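Local atomic coordinates of AMP-dependent synthetase and ligase (PDB entry 6QSR), a protein that probably acts as the ApeI subunit of a heterodimeric hot-dog-fold dehydratase complex that takes part in the biosynthesis of aryl polyene pigments. Residues Trp60-Leu74 / Gln108-Arg119. Residues are numbered along the deposited sequence; the frame is centred on the assembly and turned at random.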
ATOM      1  N   TRP A  60      11.709 -15.659   8.459  1.00 25.87           N
ATOM      2  CA  TRP A  60      10.316 -15.795   8.031  1.00 23.95           C
ATOM      3  C   TRP A  60      10.015 -14.796   6.917  1.00 27.63           C
ATOM      4  O   TRP A  60      10.526 -13.670   6.915  1.00 29.54           O
ATOM      5  CB  TRP A  60       9.353 -15.569   9.197  1.00 23.76           C
ATOM      6  CG  TRP A  60       9.314 -16.702  10.184  1.00 25.36           C
ATOM      7  CD1 TRP A  60      10.250 -17.001  11.143  1.00 25.45           C
ATOM      8  CD2 TRP A  60       8.281 -17.684  10.311  1.00 25.87           C
ATOM      9  NE1 TRP A  60       9.856 -18.110  11.856  1.00 25.64           N
ATOM     10  CE2 TRP A  60       8.653 -18.549  11.366  1.00 27.02           C
ATOM     11  CE3 TRP A  60       7.071 -17.914   9.638  1.00 22.90           C
ATOM     12  CZ2 TRP A  60       7.854 -19.624  11.769  1.00 28.17           C
ATOM     13  CZ3 TRP A  60       6.278 -18.998  10.033  1.00 25.64           C
ATOM     14  CH2 TRP A  60       6.676 -19.836  11.088  1.00 28.12           C
ATOM     15  N   SER A  61       9.167 -15.214   5.984  1.00 28.00           N
ATOM     16  CA  SER A  61       8.842 -14.417   4.816  1.00 29.22           C
ATOM     17  C   SER A  61       7.368 -14.047   4.810  1.00 25.28           C
ATOM     18  O   SER A  61       6.552 -14.668   5.479  1.00 22.31           O
ATOM     19  CB  SER A  61       9.198 -15.184   3.546  1.00 32.20           C
ATOM     20  OG  SER A  61      10.593 -15.418   3.479  1.00 33.61           O
ATOM     21  N   PHE A  62       7.047 -13.024   4.034  1.00 22.26           N
ATOM     22  CA  PHE A  62       5.678 -12.571   3.864  1.00 22.54           C
ATOM     23  C   PHE A  62       4.785 -13.603   3.167  1.00 20.57           C
ATOM     24  O   PHE A  62       5.189 -14.190   2.162  1.00 20.94           O
ATOM     25  CB  PHE A  62       5.674 -11.279   3.045  1.00 22.06           C
ATOM     26  CG  PHE A  62       4.297 -10.791   2.707  1.00 21.35           C
ATOM     27  CD1 PHE A  62       3.483 -10.270   3.699  1.00 20.65           C
ATOM     28  CD2 PHE A  62       3.818 -10.843   1.405  1.00 19.11           C
ATOM     29  CE1 PHE A  62       2.207  -9.821   3.407  1.00 18.79           C
ATOM     30  CE2 PHE A  62       2.539 -10.397   1.111  1.00 18.35           C
ATOM     31  CZ  PHE A  62       1.734  -9.875   2.109  1.00 17.03           C
ATOM     32  N   SER A  63       3.566 -13.786   3.684  1.00 20.47           N
ATOM     33  CA  SER A  63       2.562 -14.650   3.060  1.00 23.88           C
ATOM     34  C   SER A  63       1.265 -13.913   2.696  1.00 23.86           C
ATOM     35  O   SER A  63       0.810 -13.975   1.551  1.00 24.49           O
ATOM     36  CB  SER A  63       2.238 -15.831   3.975  1.00 26.05           C
ATOM     37  OG  SER A  63       1.409 -16.748   3.305  1.00 26.46           O
ATOM     38  N   SER A  64       0.656 -13.243   3.671  1.00 22.53           N
ATOM     39  CA  SER A  64      -0.595 -12.522   3.412  1.00 23.45           C
ATOM     40  C   SER A  64      -0.834 -11.390   4.386  1.00 22.85           C
ATOM     41  O   SER A  64      -0.255 -11.371   5.470  1.00 20.44           O
ATOM     42  CB  SER A  64      -1.784 -13.477   3.497  1.00 26.37           C
ATOM     43  OG  SER A  64      -1.966 -13.946   4.818  1.00 26.88           O
ATOM     44  N   ILE A  65      -1.676 -10.447   3.967  1.00 22.46           N
ATOM     45  CA  ILE A  65      -2.291  -9.473   4.862  1.00 22.00           C
ATOM     46  C   ILE A  65      -3.724  -9.969   4.999  1.00 20.22           C
ATOM     47  O   ILE A  65      -4.541  -9.772   4.101  1.00 19.50           O
ATOM     48  CB  ILE A  65      -2.234  -8.030   4.297  1.00 22.68           C
ATOM     49  CG1 ILE A  65      -0.790  -7.645   3.947  1.00 24.18           C
ATOM     50  CG2 ILE A  65      -2.805  -7.029   5.301  1.00 22.56           C
ATOM     51  CD1 ILE A  65      -0.677  -6.526   2.931  1.00 25.94           C
ATOM     52  N   GLU A  66      -4.005 -10.643   6.113  1.00 19.58           N
ATOM     53  CA  GLU A  66      -5.346 -11.118   6.417  1.00 22.14           C
ATOM     54  C   GLU A  66      -6.357  -9.986   6.575  1.00 23.05           C
ATOM     55  O   GLU A  66      -7.458 -10.045   6.012  1.00 25.02           O
ATOM     56  CB  GLU A  66      -5.334 -11.993   7.670  1.00 24.07           C
ATOM     57  CG  GLU A  66      -4.606 -13.324   7.486  1.00 26.79           C
ATOM     58  CD  GLU A  66      -5.217 -14.177   6.392  1.00 30.44           C
ATOM     59  OE1 GLU A  66      -6.295 -14.763   6.625  1.00 32.47           O
ATOM     60  OE2 GLU A  66      -4.633 -14.253   5.288  1.00 30.18           O
ATOM     61  N   MET A  67      -5.970  -8.959   7.323  1.00 22.75           N
ATOM     62  CA  MET A  67      -6.818  -7.803   7.536  1.00 23.73           C
ATOM     63  C   MET A  67      -5.916  -6.616   7.861  1.00 20.72           C
ATOM     64  O   MET A  67      -4.998  -6.723   8.675  1.00 19.71           O
ATOM     65  CB  MET A  67      -7.817  -8.092   8.675  1.00 28.46           C
ATOM     66  CG  MET A  67      -8.796  -6.970   8.994  1.00 38.17           C
ATOM     67  SD  MET A  67     -10.256  -6.869   7.945  1.00 49.81           S
ATOM     68  CE  MET A  67     -11.200  -8.295   8.479  1.00 47.53           C
ATOM     69  N   VAL A  68      -6.168  -5.491   7.204  1.00 19.12           N
ATOM     70  CA  VAL A  68      -5.551  -4.223   7.589  1.00 17.96           C
ATOM     71  C   VAL A  68      -6.589  -3.113   7.509  1.00 18.78           C
ATOM     72  O   VAL A  68      -7.420  -3.112   6.612  1.00 16.82           O
ATOM     73  CB  VAL A  68      -4.302  -3.892   6.734  1.00 18.57           C
ATOM     74  CG1 VAL A  68      -4.643  -3.744   5.249  1.00 18.51           C
ATOM     75  CG2 VAL A  68      -3.618  -2.644   7.271  1.00 19.77           C
ATOM     76  N   LYS A  69      -6.535  -2.181   8.465  1.00 21.90           N
ATOM     77  CA  LYS A  69      -7.429  -1.034   8.501  1.00 25.00           C
ATOM     78  C   LYS A  69      -6.586   0.211   8.702  1.00 23.74           C
ATOM     79  O   LYS A  69      -5.782   0.280   9.631  1.00 22.74           O
ATOM     80  CB  LYS A  69      -8.460  -1.155   9.632  1.00 31.96           C
ATOM     81  CG  LYS A  69      -9.271  -2.450   9.606  1.00 40.54           C
ATOM     82  CD  LYS A  69     -10.778  -2.204   9.612  1.00 52.07           C
ATOM     83  CE  LYS A  69     -11.549  -3.351   8.969  1.00 60.16           C
ATOM     84  NZ  LYS A  69     -11.508  -4.597   9.783  1.00 70.10           N
ATOM     85  N   PHE A  70      -6.763   1.179   7.812  1.00 23.66           N
ATOM     86  CA  PHE A  70      -6.127   2.477   7.921  1.00 24.08           C
ATOM     87  C   PHE A  70      -7.238   3.444   8.272  1.00 27.29           C
ATOM     88  O   PHE A  70      -8.071   3.782   7.424  1.00 27.84           O
ATOM     89  CB  PHE A  70      -5.463   2.852   6.601  1.00 22.62           C
ATOM     90  CG  PHE A  70      -4.433   1.864   6.145  1.00 22.15           C
ATOM     91  CD1 PHE A  70      -4.713   0.953   5.125  1.00 21.87           C
ATOM     92  CD2 PHE A  70      -3.185   1.827   6.752  1.00 21.71           C
ATOM     93  CE1 PHE A  70      -3.752   0.049   4.707  1.00 21.91           C
ATOM     94  CE2 PHE A  70      -2.223   0.919   6.345  1.00 22.38           C
ATOM     95  CZ  PHE A  70      -2.508   0.027   5.316  1.00 22.41           C
ATOM     96  N   GLN A  71      -7.261   3.878   9.526  1.00 31.34           N
ATOM     97  CA  GLN A  71      -8.402   4.627  10.058  1.00 37.75           C
ATOM     98  C   GLN A  71      -8.129   6.101  10.375  1.00 36.86           C
ATOM     99  O   GLN A  71      -9.048   6.799  10.797  1.00 38.85           O
ATOM    100  CB  GLN A  71      -8.984   3.895  11.275  1.00 43.14           C
ATOM    101  CG  GLN A  71      -8.155   3.944  12.547  1.00 48.45           C
ATOM    102  CD  GLN A  71      -8.494   2.814  13.509  1.00 55.64           C
ATOM    103  OE1 GLN A  71      -8.100   1.664  13.298  1.00 53.12           O
ATOM    104  NE2 GLN A  71      -9.222   3.135  14.572  1.00 58.10           N
ATOM    105  N   PHE A  72      -6.896   6.573  10.163  1.00 33.15           N
ATOM    106  CA  PHE A  72      -6.556   7.996  10.329  1.00 32.95           C
ATOM    107  C   PHE A  72      -5.373   8.357   9.422  1.00 30.43           C
ATOM    108  O   PHE A  72      -4.394   7.609   9.392  1.00 27.29           O
ATOM    109  CB  PHE A  72      -6.201   8.286  11.794  1.00 33.03           C
ATOM    110  CG  PHE A  72      -6.256   9.746  12.162  1.00 34.28           C
ATOM    111  CD1 PHE A  72      -5.104  10.531  12.145  1.00 33.63           C
ATOM    112  CD2 PHE A  72      -7.463  10.339  12.528  1.00 35.59           C
ATOM    113  CE1 PHE A  72      -5.156  11.883  12.489  1.00 33.65           C
ATOM    114  CE2 PHE A  72      -7.517  11.688  12.874  1.00 35.37           C
ATOM    115  CZ  PHE A  72      -6.362  12.460  12.851  1.00 32.63           C
ATOM    116  N   PRO A  73      -5.447   9.497   8.692  1.00 30.87           N
ATOM    117  CA  PRO A  73      -4.325   9.842   7.809  1.00 31.80           C
ATOM    118  C   PRO A  73      -3.088  10.311   8.568  1.00 31.14           C
ATOM    119  O   PRO A  73      -3.207  11.006   9.589  1.00 33.17           O
ATOM    120  CB  PRO A  73      -4.871  10.977   6.939  1.00 32.26           C
ATOM    121  CG  PRO A  73      -6.049  11.529   7.666  1.00 32.92           C
ATOM    122  CD  PRO A  73      -6.471  10.562   8.732  1.00 32.81           C
ATOM    123  N   LEU A  74      -1.920   9.924   8.064  1.00 26.59           N
ATOM    124  CA  LEU A  74      -0.640  10.281   8.657  1.00 27.20           C
ATOM    125  C   LEU A  74       0.126  11.180   7.702  1.00 27.18           C
ATOM    126  O   LEU A  74       0.110  10.965   6.493  1.00 24.77           O
ATOM    127  CB  LEU A  74       0.165   9.018   8.964  1.00 27.24           C
ATOM    128  CG  LEU A  74      -0.499   8.082   9.985  1.00 24.88           C
ATOM    129  CD1 LEU A  74       0.301   6.806  10.148  1.00 23.88           C
ATOM    130  CD2 LEU A  74      -0.656   8.774  11.330  1.00 24.98           C
ATOM    131  N   GLN A 108      -6.207   8.720  17.552  1.00 48.29           N
ATOM    132  CA  GLN A 108      -5.354   7.875  18.381  1.00 49.12           C
ATOM    133  C   GLN A 108      -4.785   6.711  17.552  1.00 42.21           C
ATOM    134  O   GLN A 108      -3.642   6.804  17.116  1.00 40.66           O
ATOM    135  CB  GLN A 108      -6.112   7.414  19.639  1.00 57.84           C
ATOM    136  CG  GLN A 108      -5.413   6.377  20.520  1.00 63.66           C
ATOM    137  CD  GLN A 108      -4.026   6.787  21.005  1.00 69.36           C
ATOM    138  OE1 GLN A 108      -3.184   5.928  21.272  1.00 79.40           O
ATOM    139  NE2 GLN A 108      -3.786   8.090  21.132  1.00 68.06           N
ATOM    140  N   THR A 109      -5.556   5.642  17.320  1.00 37.62           N
ATOM    141  CA  THR A 109      -5.091   4.534  16.464  1.00 33.91           C
ATOM    142  C   THR A 109      -5.181   4.960  15.002  1.00 27.98           C
ATOM    143  O   THR A 109      -6.237   5.387  14.541  1.00 27.69           O
ATOM    144  CB  THR A 109      -5.888   3.231  16.667  1.00 34.69           C
ATOM    145  OG1 THR A 109      -5.806   2.825  18.034  1.00 40.29           O
ATOM    146  CG2 THR A 109      -5.328   2.097  15.790  1.00 31.03           C
ATOM    147  N   ALA A 110      -4.059   4.867  14.298  1.00 23.88           N
ATOM    148  CA  ALA A 110      -3.976   5.249  12.903  1.00 24.25           C
ATOM    149  C   ALA A 110      -4.239   4.032  12.033  1.00 23.64           C
ATOM    150  O   ALA A 110      -4.988   4.107  11.061  1.00 24.23           O
ATOM    151  CB  ALA A 110      -2.615   5.846  12.595  1.00 23.96           C
ATOM    152  N   SER A 111      -3.619   2.909  12.375  1.00 21.76           N
ATOM    153  CA  SER A 111      -3.839   1.682  11.613  1.00 21.34           C
ATOM    154  C   SER A 111      -3.610   0.434  12.448  1.00 20.86           C
ATOM    155  O   SER A 111      -2.981   0.474  13.498  1.00 21.24           O
ATOM    156  CB  SER A 111      -2.945   1.668  10.371  1.00 23.31           C
ATOM    157  OG  SER A 111      -1.583   1.573  10.728  1.00 25.90           O
ATOM    158  N   GLN A 112      -4.133  -0.684  11.968  1.00 22.38           N
ATOM    159  CA  GLN A 112      -3.979  -1.948  12.665  1.00 22.68           C
ATOM    160  C   GLN A 112      -4.156  -3.080  11.679  1.00 20.94           C
ATOM    161  O   GLN A 112      -4.915  -2.954  10.714  1.00 21.26           O
ATOM    162  CB  GLN A 112      -4.991  -2.060  13.812  1.00 26.74           C
ATOM    163  CG  GLN A 112      -6.442  -1.894  13.382  1.00 34.81           C
ATOM    164  CD  GLN A 112      -7.403  -1.620  14.531  1.00 41.45           C
ATOM    165  OE1 GLN A 112      -7.000  -1.272  15.641  1.00 44.46           O
ATOM    166  NE2 GLN A 112      -8.690  -1.765  14.256  1.00 45.06           N
ATOM    167  N   GLY A 113      -3.439  -4.174  11.887  1.00 20.36           N
ATOM    168  CA  GLY A 113      -3.615  -5.315  10.996  1.00 19.80           C
ATOM    169  C   GLY A 113      -3.034  -6.628  11.439  1.00 19.66           C
ATOM    170  O   GLY A 113      -2.387  -6.714  12.487  1.00 18.32           O
ATOM    171  N   LYS A 114      -3.295  -7.644  10.611  1.00 20.45           N
ATOM    172  CA  LYS A 114      -2.878  -9.029  10.840  1.00 21.15           C
ATOM    173  C   LYS A 114      -2.229  -9.573   9.572  1.00 19.87           C
ATOM    174  O   LYS A 114      -2.875  -9.622   8.514  1.00 17.66           O
ATOM    175  CB  LYS A 114      -4.088  -9.899  11.182  1.00 25.02           C
ATOM    176  CG  LYS A 114      -4.808  -9.514  12.464  1.00 29.90           C
ATOM    177  CD  LYS A 114      -6.192 -10.134  12.549  1.00 36.74           C
ATOM    178  CE  LYS A 114      -6.135 -11.641  12.722  1.00 43.51           C
ATOM    179  NZ  LYS A 114      -7.505 -12.200  12.907  1.00 51.64           N
ATOM    180  N   ILE A 115      -0.963  -9.977   9.691  1.00 19.22           N
ATOM    181  CA  ILE A 115      -0.156 -10.480   8.574  1.00 18.35           C
ATOM    182  C   ILE A 115       0.210 -11.939   8.860  1.00 19.03           C
ATOM    183  O   ILE A 115       0.546 -12.270   9.989  1.00 19.88           O
ATOM    184  CB  ILE A 115       1.114  -9.607   8.415  1.00 18.16           C
ATOM    185  CG1 ILE A 115       0.727  -8.217   7.890  1.00 19.14           C
ATOM    186  CG2 ILE A 115       2.156 -10.250   7.487  1.00 17.49           C
ATOM    187  CD1 ILE A 115       1.770  -7.129   8.112  1.00 19.41           C
ATOM    188  N   LYS A 116       0.123 -12.814   7.862  1.00 20.12           N
ATOM    189  CA  LYS A 116       0.657 -14.168   8.007  1.00 20.40           C
ATOM    190  C   LYS A 116       2.047 -14.253   7.388  1.00 17.78           C
ATOM    191  O   LYS A 116       2.303 -13.691   6.309  1.00 16.76           O
ATOM    192  CB  LYS A 116      -0.277 -15.221   7.411  1.00 23.74           C
ATOM    193  CG  LYS A 116      -1.633 -15.277   8.090  1.00 28.10           C
ATOM    194  CD  LYS A 116      -1.605 -16.004   9.427  1.00 33.82           C
ATOM    195  CE  LYS A 116      -1.891 -17.494   9.307  1.00 40.77           C
ATOM    196  NZ  LYS A 116      -2.708 -17.959  10.462  1.00 43.99           N
ATOM    197  N   LEU A 117       2.951 -14.922   8.093  1.00 17.40           N
ATOM    198  CA  LEU A 117       4.292 -15.205   7.574  1.00 17.95           C
ATOM    199  C   LEU A 117       4.413 -16.699   7.307  1.00 19.92           C
ATOM    200  O   LEU A 117       3.625 -17.485   7.831  1.00 20.14           O
ATOM    201  CB  LEU A 117       5.369 -14.757   8.554  1.00 18.05           C
ATOM    202  CG  LEU A 117       5.315 -13.292   8.997  1.00 16.90           C
ATOM    203  CD1 LEU A 117       6.430 -12.983   9.980  1.00 17.94           C
ATOM    204  CD2 LEU A 117       5.396 -12.374   7.790  1.00 15.81           C
ATOM    205  N   CYS A 118       5.386 -17.058   6.469  1.00 21.77           N
ATOM    206  CA  CYS A 118       5.703 -18.453   6.143  1.00 26.13           C
ATOM    207  C   CYS A 118       7.225 -18.607   6.161  1.00 29.02           C
ATOM    208  O   CYS A 118       7.962 -17.625   6.043  1.00 26.49           O
ATOM    209  CB  CYS A 118       5.133 -18.847   4.772  1.00 29.30           C
ATOM    210  SG  CYS A 118       5.778 -17.884   3.382  1.00 40.53           S
ATOM    211  N   ARG A 119       7.698 -19.835   6.316  1.00 34.17           N
ATOM    212  CA  ARG A 119       9.123 -20.080   6.510  1.00 40.87           C
ATOM    213  C   ARG A 119       9.668 -20.955   5.390  1.00 49.21           C
ATOM    214  O   ARG A 119       9.184 -22.065   5.172  1.00 53.28           O
ATOM    215  CB  ARG A 119       9.329 -20.727   7.871  1.00 46.44           C
ATOM    216  CG  ARG A 119      10.778 -20.845   8.320  1.00 53.25           C
ATOM    217  CD  ARG A 119      10.886 -21.503   9.690  1.00 60.10           C
ATOM    218  NE  ARG A 119      10.032 -22.686   9.817  1.00 61.39           N
ATOM    219  CZ  ARG A 119       9.920 -23.439  10.909  1.00 53.01           C
ATOM    220  NH1 ARG A 119      10.641 -23.185  12.004  1.00 40.04           N
ATOM    221  NH2 ARG A 119       9.088 -24.480  10.891  1.00 47.22           N
ATOM    222  OXT ARG A 119      10.599 -20.566   4.677  1.00 54.31           O
TER
HETATM  223  O   HOH W   1      11.239 -17.689   4.698  1.00 31.94           O
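Ser61 and Cys118 start the antiparallel pairing of strands 61-70 and 109-118 with two backbone bonds, Ser61 N to Cys118 O (2.7 Å) and Cys118 N to Ser61 O. A water bridges Ser61 OG to the terminal carboxylate oxygen OXT of Arg119. Two classic beta bulges follow. At the first, Lys116 O accepts from both Ser63 N (2.9 Å) and Ser64 N (3.1 Å), which arrive from the same face of its carbonyl plane, while Lys116 N bonds Ser64 O. At the second, Glu66 N and Met67 N share Lys114 O, both weakly; Lys114 N to Met67 O (2.7 Å) is firmer. Lys69 and Gln112 then pair regularly, and Ala110 O takes Gln71 N (2.8 Å) and, weakly, Phe72 N. Phe62 O is buried without a partner. Ser64 OG, lying between its backbone N and carbonyl carbon (chi1 67°), donates to Glu66 OE2 (2.7 Å), while Glu66 OE1 forms a salt bridge with Arg115 of the partner dehydratase chain. Arg119 CB makes a CH-pi contact over one Trp60 face, 3.9 Å from the six-membered ring centroid. Ser111 OG bonds Gln44 of helix 41-56. Strand 61-70 also pairs with the partner chain, continuing the sheet across the interface as is typical of hot-dog-fold dimers.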